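Local structure of proline iminopeptidase-related protein (Thermus thermophilus, 2YYS) at residues A[176-179]-A[180-184]; A[263-266]-A[267-271]; A[41-44]-A[45-49]; A[162-165]-A[166-170]. The protein is of unknown function but belongs to the peptidase S33 family of alpha/beta hydrolases and is probably a peptidase. All coordinates share one frame; numbering follows the deposited sequence.

Contact 1: residues A[176-179]-A[180-184]; sequences RGRM and AYEWL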
loop_
_atom_site.group_PDB
_atom_site.type_symbol
_atom_site.label_atom_id
_atom_site.label_comp_id
_atom_site.label_asym_id
_atom_site.label_seq_id
_atom_site.Cartn_x
_atom_site.Cartn_y
_atom_site.Cartn_z
ATOM N N ARG A 176 -18.438 7.888 10.067
ATOM C CA ARG A 176 -18.791 8.295 8.712
ATOM C C ARG A 176 -17.729 7.952 7.645
ATOM O O ARG A 176 -18.073 7.610 6.515
ATOM C CB ARG A 176 -19.175 9.778 8.664
ATOM C CG ARG A 176 -18.038 10.761 8.686
ATOM C CD ARG A 176 -18.505 12.218 8.603
ATOM N NE ARG A 176 -17.420 13.172 8.869
ATOM C CZ ARG A 176 -17.004 13.555 10.085
ATOM N NH1 ARG A 176 -17.566 13.076 11.192
ATOM N NH2 ARG A 176 -16.004 14.422 10.194
ATOM N N GLY A 177 -16.453 8.040 8.003
ATOM C CA GLY A 177 -15.382 7.605 7.125
ATOM C C GLY A 177 -15.450 6.105 6.907
ATOM O O GLY A 177 -15.335 5.640 5.785
ATOM N N ARG A 178 -15.653 5.348 7.982
ATOM C CA ARG A 178 -15.767 3.901 7.866
ATOM C C ARG A 178 -16.926 3.500 6.946
ATOM O O ARG A 178 -16.761 2.643 6.088
ATOM C CB ARG A 178 -15.974 3.245 9.228
ATOM C CG ARG A 178 -16.054 1.726 9.157
ATOM C CD ARG A 178 -16.126 1.033 10.510
ATOM N NE ARG A 178 -17.219 1.535 11.335
ATOM C CZ ARG A 178 -18.505 1.245 11.168
ATOM N NH1 ARG A 178 -18.913 0.424 10.203
ATOM N NH2 ARG A 178 -19.396 1.783 11.984
ATOM N N MET A 179 -18.089 4.121 7.144
ATOM C CA MET A 179 -19.292 3.779 6.372
ATOM C C MET A 179 -19.136 4.175 4.909
ATOM O O MET A 179 -19.581 3.457 4.014
ATOM C CB MET A 179 -20.541 4.437 6.977
ATOM C CG MET A 179 -21.255 3.523 7.983
ATOM S SD MET A 179 -22.253 4.476 9.163
ATOM C CE MET A 179 -23.958 4.128 8.564
ATOM N N ALA A 180 -18.477 5.293 4.665
ATOM C CA ALA A 180 -18.142 5.676 3.300
ATOM C C ALA A 180 -17.210 4.633 2.646
ATOM O O ALA A 180 -17.394 4.265 1.472
ATOM C CB ALA A 180 -17.522 7.053 3.269
ATOM N N TYR A 181 -16.249 4.127 3.419
ATOM C CA TYR A 181 -15.332 3.124 2.905
ATOM C C TYR A 181 -16.091 1.833 2.591
ATOM O O TYR A 181 -15.934 1.257 1.518
ATOM C CB TYR A 181 -14.177 2.847 3.864
ATOM C CG TYR A 181 -13.439 1.620 3.456
ATOM C CD1 TYR A 181 -12.446 1.691 2.489
ATOM C CD2 TYR A 181 -13.770 0.368 3.984
ATOM C CE1 TYR A 181 -11.783 0.573 2.076
ATOM C CE2 TYR A 181 -13.109 -0.774 3.561
ATOM C CZ TYR A 181 -12.115 -0.656 2.600
ATOM O OH TYR A 181 -11.436 -1.758 2.153
ATOM N N GLU A 182 -16.915 1.388 3.528
ATOM C CA GLU A 182 -17.573 0.095 3.400
ATOM C C GLU A 182 -18.566 0.091 2.238
ATOM O O GLU A 182 -18.644 -0.880 1.492
ATOM C CB GLU A 182 -18.241 -0.300 4.709
ATOM C CG GLU A 182 -17.240 -0.731 5.771
ATOM C CD GLU A 182 -17.898 -1.192 7.062
ATOM O OE1 GLU A 182 -19.104 -1.540 7.038
ATOM O OE2 GLU A 182 -17.203 -1.220 8.102
ATOM N N TRP A 183 -19.270 1.202 2.048
ATOM C CA TRP A 183 -20.229 1.312 0.965
ATOM C C TRP A 183 -19.513 1.264 -0.388
ATOM O O TRP A 183 -19.960 0.603 -1.306
ATOM C CB TRP A 183 -21.056 2.589 1.093
ATOM C CG TRP A 183 -22.263 2.568 0.225
ATOM C CD1 TRP A 183 -22.376 3.065 -1.046
ATOM C CD2 TRP A 183 -23.540 1.999 0.547
ATOM N NE1 TRP A 183 -23.646 2.852 -1.526
ATOM C CE2 TRP A 183 -24.381 2.195 -0.571
ATOM C CE3 TRP A 183 -24.059 1.337 1.672
ATOM C CZ2 TRP A 183 -25.713 1.756 -0.601
ATOM C CZ3 TRP A 183 -25.384 0.898 1.643
ATOM C CH2 TRP A 183 -26.194 1.113 0.513
ATOM N N LEU A 184 -18.385 1.950 -0.482
ATOM C CA LEU A 184 -17.596 1.982 -1.702
ATOM C C LEU A 184 -16.997 0.601 -1.991
ATOM O O LEU A 184 -17.102 0.103 -3.108
ATOM C CB LEU A 184 -16.505 3.049 -1.574
ATOM C CG LEU A 184 -15.594 3.330 -2.762
ATOM C CD1 LEU A 184 -16.380 3.764 -4.002
ATOM C CD2 LEU A 184 -14.577 4.398 -2.367
#
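Four i-to-i+4 backbone bonds join 176-179 to 180-184 as consecutive turns of one regular helix, among them E182 N to R178 O at 2.9 Å. The side chains of R178 and E182 follow the same spacing. R178 runs CG anti to its own N (chi1 -178°) and then bends at chi3 (54°), which turns NH1 toward the carboxylate that the extended E182 chain brings back from the next turn. Its NH1 donates to E182 OE2 at 3.2 Å in a nearly straight salt bridge (166°). The carboxylate oxygen lies almost in the guanidinium plane, whereas NH1 comes down on E182 OE2 from above the carboxylate plane. E182 OE2 also leans on the arginine's aliphatic part, 3.3 Å from R178 CG. Helix 175-187 belongs to the helical insertion between strands 119-125 and 221-226, consistent with the cap domain of many alpha/beta hydrolases. E182 OE2 has a second cationic partner, K164 of the preceding helix 163-171, and both R178 and E182 touch D168 there. Y181 leaves the helix on another side, where it meets V41 of helix 40-46 and the ring of Y256; its CB rests 3.4 Å from R178 O.

Contact 2: residues A[263-266]-A[267-271]; sequences EAFE and EAFKE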
loop_
_atom_site.group_PDB
_atom_site.type_symbol
_atom_site.label_atom_id
_atom_site.label_comp_id
_atom_site.label_asym_id
_atom_site.label_seq_id
_atom_site.Cartn_x
_atom_site.Cartn_y
_atom_site.Cartn_z
ATOM N N GLU A 263 -9.499 17.575 1.493
ATOM C CA GLU A 263 -8.820 18.837 1.222
ATOM C C GLU A 263 -7.337 18.830 1.625
ATOM O O GLU A 263 -6.466 19.197 0.840
ATOM C CB GLU A 263 -9.581 20.001 1.899
ATOM C CG GLU A 263 -9.576 20.030 3.448
ATOM C CD GLU A 263 -10.226 18.809 4.148
ATOM O OE1 GLU A 263 -11.442 18.540 3.925
ATOM O OE2 GLU A 263 -9.521 18.131 4.947
ATOM N N ALA A 264 -7.055 18.397 2.846
ATOM C CA ALA A 264 -5.685 18.319 3.316
ATOM C C ALA A 264 -4.911 17.306 2.462
ATOM O O ALA A 264 -3.744 17.523 2.176
ATOM C CB ALA A 264 -5.639 17.933 4.782
ATOM N N PHE A 265 -5.579 16.231 2.030
ATOM C CA PHE A 265 -4.921 15.191 1.250
ATOM C C PHE A 265 -4.545 15.717 -0.121
ATOM O O PHE A 265 -3.441 15.486 -0.598
ATOM C CB PHE A 265 -5.780 13.942 1.091
ATOM C CG PHE A 265 -5.111 12.868 0.275
ATOM C CD1 PHE A 265 -4.210 12.000 0.862
ATOM C CD2 PHE A 265 -5.341 12.769 -1.090
ATOM C CE1 PHE A 265 -3.578 11.036 0.116
ATOM C CE2 PHE A 265 -4.714 11.794 -1.845
ATOM C CZ PHE A 265 -3.828 10.927 -1.240
ATOM N N GLU A 266 -5.470 16.434 -0.744
ATOM C CA GLU A 266 -5.248 16.989 -2.070
ATOM C C GLU A 266 -4.000 17.858 -2.059
ATOM O O GLU A 266 -3.158 17.759 -2.939
ATOM C CB GLU A 266 -6.448 17.823 -2.508
ATOM C CG GLU A 266 -6.151 18.727 -3.700
ATOM C CD GLU A 266 -7.394 19.344 -4.311
ATOM O OE1 GLU A 266 -8.363 19.600 -3.585
ATOM O OE2 GLU A 266 -7.389 19.589 -5.526
ATOM N N GLU A 267 -3.902 18.726 -1.057
ATOM C CA GLU A 267 -2.751 19.610 -0.920
ATOM C C GLU A 267 -1.446 18.808 -0.737
ATOM O O GLU A 267 -0.461 19.060 -1.427
ATOM C CB GLU A 267 -2.978 20.581 0.251
ATOM C CG GLU A 267 -1.755 21.359 0.720
ATOM C CD GLU A 267 -2.073 22.292 1.893
ATOM O OE1 GLU A 267 -2.546 21.814 2.962
ATOM O OE2 GLU A 267 -1.849 23.511 1.742
ATOM N N ALA A 268 -1.446 17.844 0.179
ATOM C CA ALA A 268 -0.236 17.071 0.460
ATOM C C ALA A 268 0.135 16.168 -0.712
ATOM O O ALA A 268 1.304 16.022 -1.032
ATOM C CB ALA A 268 -0.403 16.251 1.725
ATOM N N PHE A 269 -0.859 15.579 -1.361
ATOM C CA PHE A 269 -0.596 14.633 -2.444
ATOM C C PHE A 269 -0.047 15.363 -3.667
ATOM O O PHE A 269 0.909 14.892 -4.289
ATOM C CB PHE A 269 -1.857 13.837 -2.788
ATOM C CG PHE A 269 -1.613 12.632 -3.653
ATOM C CD1 PHE A 269 -0.652 11.692 -3.315
ATOM C CD2 PHE A 269 -2.360 12.432 -4.804
ATOM C CE1 PHE A 269 -0.437 10.581 -4.108
ATOM C CE2 PHE A 269 -2.142 11.318 -5.605
ATOM C CZ PHE A 269 -1.186 10.391 -5.250
ATOM N N LYS A 270 -0.626 16.525 -3.981
ATOM C CA LYS A 270 -0.152 17.348 -5.092
ATOM C C LYS A 270 1.278 17.816 -4.863
ATOM O O LYS A 270 2.069 17.864 -5.793
ATOM C CB LYS A 270 -1.064 18.558 -5.320
ATOM C CG LYS A 270 -2.364 18.227 -6.068
ATOM C CD LYS A 270 -3.225 19.480 -6.268
ATOM C CE LYS A 270 -3.860 19.529 -7.650
ATOM N NZ LYS A 270 -4.831 20.667 -7.758
ATOM N N GLU A 271 1.609 18.157 -3.628
ATOM C CA GLU A 271 2.976 18.516 -3.283
ATOM C C GLU A 271 3.906 17.307 -3.506
ATOM O O GLU A 271 4.966 17.444 -4.104
ATOM C CB GLU A 271 3.032 19.016 -1.827
ATOM C CG GLU A 271 4.431 19.232 -1.269
ATOM C CD GLU A 271 4.435 19.716 0.178
ATOM O OE1 GLU A 271 3.662 19.183 1.014
ATOM O OE2 GLU A 271 5.230 20.633 0.487
HETATM O O HOH W 1 -2.208 19.140 3.717
HETATM O O HOH W 2 -7.314 18.630 -8.256
#
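The rings of F265 and F269 run off the helix in the same direction, near parallel (21°) but strongly offset, with little overlap; their centroids are 5.0 Å apart. What covers a face of the F265 ring is chiefly F269 CB, 3.6 Å above the plane and displaced toward the rim at CE2, a CH-pi contact. In return, F265 CZ lies over one face of the F269 ring, 3.7 Å from F269 CG. Both residues keep CG anti to the backbone N (chi1 179° and -166°), which sends the two rings off the same flank of the helix one turn apart. This is the buried flank of helix 262-274, the late helix of the alpha/beta-hydrolase fold that packs against the sheet: F265, A268 and F269 all touch L224 of strand 221-226, and the two rings also meet L46 and Y49. The F269 N to F265 O bond, 2.7 Å long, ties together the backbones that carry the rings. A more polar flank holds E266 and K270, which run alongside each other. Their salt bridge is long, 3.6 Å from E266 OE2 to K270 NZ, and a water spans the pair, donating to the carboxylate oxygen and weakly accepting from the ammonium. Toward E267 the helix is hydrated as well: another water donates to A264 O at 2.7 Å and, at 2.8 Å, to E267 OE1.

Contact 3: residues A[41-44]-A[45-49]; sequences VLRE and GLQDY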
loop_
_atom_site.group_PDB
_atom_site.type_symbol
_atom_site.label_atom_id
_atom_site.label_comp_id
_atom_site.label_asym_id
_atom_site.label_seq_id
_atom_site.Cartn_x
_atom_site.Cartn_y
_atom_site.Cartn_z
ATOM N N VAL A 41 -10.598 0.793 -4.196
ATOM C CA VAL A 41 -10.814 1.982 -3.366
ATOM C C VAL A 41 -9.686 2.992 -3.579
ATOM O O VAL A 41 -9.895 4.214 -3.655
ATOM C CB VAL A 41 -10.943 1.600 -1.879
ATOM C CG1 VAL A 41 -10.733 2.803 -0.959
ATOM C CG2 VAL A 41 -12.310 0.994 -1.634
ATOM N N LEU A 42 -8.487 2.447 -3.699
ATOM C CA LEU A 42 -7.293 3.252 -3.894
ATOM C C LEU A 42 -7.389 4.063 -5.177
ATOM O O LEU A 42 -7.133 5.269 -5.178
ATOM C CB LEU A 42 -6.077 2.338 -3.888
ATOM C CG LEU A 42 -4.713 2.961 -3.720
ATOM C CD1 LEU A 42 -4.639 3.906 -2.538
ATOM C CD2 LEU A 42 -3.692 1.817 -3.569
ATOM N N ARG A 43 -7.825 3.438 -6.266
ATOM C CA ARG A 43 -8.018 4.179 -7.508
ATOM C C ARG A 43 -9.058 5.296 -7.361
ATOM O O ARG A 43 -8.849 6.413 -7.844
ATOM C CB ARG A 43 -8.434 3.260 -8.654
ATOM C CG ARG A 43 -8.924 4.046 -9.855
ATOM C CD ARG A 43 -9.098 3.260 -11.132
ATOM N NE ARG A 43 -9.597 4.140 -12.195
ATOM C CZ ARG A 43 -9.904 3.751 -13.420
ATOM N NH1 ARG A 43 -9.751 2.486 -13.777
ATOM N NH2 ARG A 43 -10.357 4.633 -14.302
ATOM N N GLU A 44 -10.188 4.995 -6.722
ATOM C CA GLU A 44 -11.244 5.986 -6.553
ATOM C C GLU A 44 -10.740 7.199 -5.765
ATOM O O GLU A 44 -11.159 8.316 -6.019
ATOM C CB GLU A 44 -12.481 5.373 -5.876
ATOM C CG GLU A 44 -13.148 4.235 -6.648
ATOM C CD GLU A 44 -13.750 4.654 -7.992
ATOM O OE1 GLU A 44 -14.229 5.798 -8.121
ATOM O OE2 GLU A 44 -13.745 3.826 -8.932
ATOM N N GLY A 45 -9.836 6.978 -4.819
ATOM C CA GLY A 45 -9.269 8.053 -4.029
ATOM C C GLY A 45 -8.166 8.871 -4.686
ATOM O O GLY A 45 -8.008 10.055 -4.383
ATOM N N LEU A 46 -7.398 8.265 -5.579
ATOM C CA LEU A 46 -6.217 8.924 -6.134
ATOM C C LEU A 46 -6.417 9.493 -7.532
ATOM O O LEU A 46 -5.780 10.495 -7.870
ATOM C CB LEU A 46 -5.016 7.967 -6.139
ATOM C CG LEU A 46 -4.622 7.377 -4.781
ATOM C CD1 LEU A 46 -3.413 6.478 -4.918
ATOM C CD2 LEU A 46 -4.348 8.461 -3.740
ATOM N N GLN A 47 -7.275 8.861 -8.337
ATOM C CA GLN A 47 -7.305 9.097 -9.787
ATOM C C GLN A 47 -7.549 10.564 -10.174
ATOM O O GLN A 47 -7.025 11.016 -11.176
ATOM C CB GLN A 47 -8.319 8.171 -10.500
ATOM C CG GLN A 47 -9.803 8.495 -10.192
ATOM C CD GLN A 47 -10.828 7.480 -10.760
ATOM O OE1 GLN A 47 -10.534 6.715 -11.678
ATOM N NE2 GLN A 47 -12.035 7.497 -10.202
ATOM N N ASP A 48 -8.328 11.298 -9.382
ATOM C CA ASP A 48 -8.619 12.713 -9.669
ATOM C C ASP A 48 -7.369 13.600 -9.696
ATOM O O ASP A 48 -7.373 14.663 -10.317
ATOM C CB ASP A 48 -9.582 13.300 -8.627
ATOM C CG ASP A 48 -10.989 12.746 -8.729
ATOM O OD1 ASP A 48 -11.397 12.229 -9.801
ATOM O OD2 ASP A 48 -11.762 12.796 -7.758
ATOM N N TYR A 49 -6.313 13.171 -9.008
ATOM C CA TYR A 49 -5.067 13.933 -8.939
ATOM C C TYR A 49 -4.021 13.479 -9.952
ATOM O O TYR A 49 -2.946 14.057 -10.017
ATOM C CB TYR A 49 -4.512 13.844 -7.516
ATOM C CG TYR A 49 -5.571 14.161 -6.484
ATOM C CD1 TYR A 49 -6.161 15.427 -6.436
ATOM C CD2 TYR A 49 -6.019 13.197 -5.589
ATOM C CE1 TYR A 49 -7.147 15.728 -5.505
ATOM C CE2 TYR A 49 -7.015 13.489 -4.645
ATOM C CZ TYR A 49 -7.569 14.758 -4.607
ATOM O OH TYR A 49 -8.547 15.053 -3.680
HETATM O O HOH W 3 -9.874 10.616 -6.722
HETATM O O HOH W 4 -13.189 4.773 -11.506
#
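R43 reaches across Q47 with a fully extended chain, and most of its length is spent on one oxygen. From CB, the CG goes anti to the backbone N (chi1 168°) and passes 3.6 Å from Q47 OE1; CD follows at 3.8 Å from the same Q47 OE1. NE then donates to Q47 OE1 at 2.8 Å, well aligned at 160°. The oxygen sits at the guanidinium edge, near its plane, but the amide is turned almost at right angles, and NE approaches from above the carbonyl plane. NH2 adds a weak bond to that oxygen, and NH1 at the tip forms salt bridges with E3 and E18. Were R43 an alanine, Q47 OE1 would probably lose its main donor, E3 and E18 this cation, and the amide would be freer to turn. The other end of the amide is steadied by water, which accepts from Q47 NE2 and donates to E44 OE2 at 2.8 Å. Helix 40-46 is the crossover of the beta-alpha-beta unit between parallel strands 27-31 and 54-58; on its inner side L42 CD1 meets L46 CD1 at 3.7 Å. Salt-bridged through NH1 to two glutamates, the cationic guanidinium is fixed in place and would probably polarise the Q47 carbonyl it meets through NE.

Contact 4: residues A[162-165]-A[166-170]; sequences EPKA and LFDRL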
loop_
_atom_site.group_PDB
_atom_site.type_symbol
_atom_site.label_atom_id
_atom_site.label_comp_id
_atom_site.label_asym_id
_atom_site.label_seq_id
_atom_site.Cartn_x
_atom_site.Cartn_y
_atom_site.Cartn_z
ATOM N N GLU A 162 -12.982 -9.618 17.154
ATOM C CA GLU A 162 -12.791 -9.935 15.740
ATOM C C GLU A 162 -11.781 -8.973 15.088
ATOM O O GLU A 162 -11.710 -7.805 15.466
ATOM C CB GLU A 162 -14.136 -9.868 14.995
ATOM C CG GLU A 162 -15.075 -11.048 15.260
ATOM C CD GLU A 162 -14.509 -12.362 14.740
ATOM O OE1 GLU A 162 -14.198 -12.444 13.525
ATOM O OE2 GLU A 162 -14.359 -13.306 15.543
ATOM N N PRO A 163 -11.005 -9.455 14.117
ATOM C CA PRO A 163 -10.037 -8.592 13.421
ATOM C C PRO A 163 -10.667 -7.340 12.817
ATOM O O PRO A 163 -10.099 -6.266 12.964
ATOM C CB PRO A 163 -9.434 -9.498 12.330
ATOM C CG PRO A 163 -10.235 -10.772 12.320
ATOM C CD PRO A 163 -10.970 -10.846 13.627
ATOM N N LYS A 164 -11.826 -7.465 12.177
ATOM C CA LYS A 164 -12.472 -6.297 11.568
ATOM C C LYS A 164 -12.728 -5.190 12.597
ATOM O O LYS A 164 -12.475 -4.022 12.320
ATOM C CB LYS A 164 -13.781 -6.675 10.877
ATOM C CG LYS A 164 -14.489 -5.493 10.202
ATOM C CD LYS A 164 -15.803 -5.917 9.535
ATOM C CE LYS A 164 -16.426 -4.768 8.724
ATOM N NZ LYS A 164 -16.847 -3.598 9.556
ATOM N N ALA A 165 -13.230 -5.560 13.775
ATOM C CA ALA A 165 -13.485 -4.584 14.830
ATOM C C ALA A 165 -12.202 -3.864 15.280
ATOM O O ALA A 165 -12.211 -2.657 15.508
ATOM C CB ALA A 165 -14.178 -5.256 16.031
ATOM N N LEU A 166 -11.101 -4.599 15.405
ATOM C CA LEU A 166 -9.848 -3.993 15.838
ATOM C C LEU A 166 -9.255 -3.111 14.745
ATOM O O LEU A 166 -8.865 -1.984 15.005
ATOM C CB LEU A 166 -8.842 -5.059 16.253
ATOM C CG LEU A 166 -9.173 -5.851 17.515
ATOM C CD1 LEU A 166 -8.151 -6.965 17.692
ATOM C CD2 LEU A 166 -9.208 -4.981 18.750
ATOM N N PHE A 167 -9.176 -3.626 13.525
ATOM C CA PHE A 167 -8.623 -2.840 12.420
ATOM C C PHE A 167 -9.485 -1.603 12.142
ATOM O O PHE A 167 -8.951 -0.554 11.822
ATOM C CB PHE A 167 -8.436 -3.689 11.148
ATOM C CG PHE A 167 -7.139 -4.473 11.117
ATOM C CD1 PHE A 167 -5.918 -3.828 10.937
ATOM C CD2 PHE A 167 -7.140 -5.851 11.272
ATOM C CE1 PHE A 167 -4.724 -4.549 10.914
ATOM C CE2 PHE A 167 -5.951 -6.574 11.248
ATOM C CZ PHE A 167 -4.746 -5.926 11.068
ATOM N N ASP A 168 -10.805 -1.716 12.301
ATOM C CA ASP A 168 -11.712 -0.586 12.054
ATOM C C ASP A 168 -11.400 0.572 13.021
ATOM O O ASP A 168 -11.402 1.743 12.636
ATOM C CB ASP A 168 -13.188 -0.992 12.233
ATOM C CG ASP A 168 -13.802 -1.677 10.991
ATOM O OD1 ASP A 168 -13.140 -1.808 9.932
ATOM O OD2 ASP A 168 -14.981 -2.117 11.007
ATOM N N ARG A 169 -11.122 0.222 14.273
ATOM C CA ARG A 169 -10.777 1.209 15.299
ATOM C C ARG A 169 -9.465 1.930 14.973
ATOM O O ARG A 169 -9.369 3.160 15.077
ATOM C CB ARG A 169 -10.676 0.526 16.663
ATOM C CG ARG A 169 -11.100 1.383 17.817
ATOM C CD ARG A 169 -11.223 0.614 19.144
ATOM N NE ARG A 169 -12.276 -0.382 19.030
ATOM C CZ ARG A 169 -12.242 -1.614 19.523
ATOM N NH1 ARG A 169 -11.208 -2.076 20.221
ATOM N NH2 ARG A 169 -13.285 -2.395 19.313
ATOM N N LEU A 170 -8.460 1.160 14.577
ATOM C CA LEU A 170 -7.172 1.722 14.178
ATOM C C LEU A 170 -7.297 2.572 12.910
ATOM O O LEU A 170 -6.710 3.643 12.809
ATOM C CB LEU A 170 -6.145 0.603 13.968
ATOM C CG LEU A 170 -5.850 -0.263 15.190
ATOM C CD1 LEU A 170 -4.755 -1.257 14.859
ATOM C CD2 LEU A 170 -5.444 0.568 16.405
#
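L166 takes up the first turn of helix 163-171, its N bonded to O of E162, the N-cap residue, at 3.3 Å. Its side chain is buried against A157 and L158 of helix 150-160 and L138 of helix 131-141. F167 comes next: its N points almost straight at P163 O, 2.9 Å away (177°), and the ring turns an edge to the same carbonyl, with F167 CD2 3.4 Å from P163 O. The ring also touches W128 and L138, and a glycerol lies about 4 Å from this side chain. These neighbours are helices and loops of the probable cap between strands 119-125 and 221-226, as in many alpha/beta hydrolases, and helix 163-171 is one of its members. D168 folds back over the preceding turn, its CG anti to the carbonyl carbon (chi1 -83°), and D168 CG settles 3.0 Å from K164 O. From there D168 OD2 offers its syn lone pair to K164 NZ at 2.8 Å; the lysine chain stays extended until a bend at chi4 (-64°) swings the ammonium in. K164 NZ is shared with E182 of the next helix. Replacing D168 by an alanine would probably cost K164 NZ this carboxylate, leaving it to lean on E182 and freer to swing. At R169 the backbone N makes a weak bond to A165 O, an oxygen that also lies 3.8 Å above one face of the R169 guanidinium, toward its rim; R169 NH2 is salt-bridged to E161.

Overall arrangement
In chain order the series runs contact 3, contact 4, contact 1, contact 2. Contacts 2 and 3 sit on helices 262-274 and 40-46 beside the central sheet, their centres 13 Å apart, touching where F265 CZ meets L46 CD2 at 3.6 Å. Contacts 1 and 4 lie on successive cap helices, 175-187 and 163-171, with centres 14 Å apart, and are joined by the 2.8 Å salt bridge from E182 OE2 to K164 NZ. Contact 1 also reaches contact 3, Y181 CE1 packing on V41 CG2, so the cap rests on the hydrolase core there. Contacts 2 and 4 stand farthest apart, about 27 Å between centres.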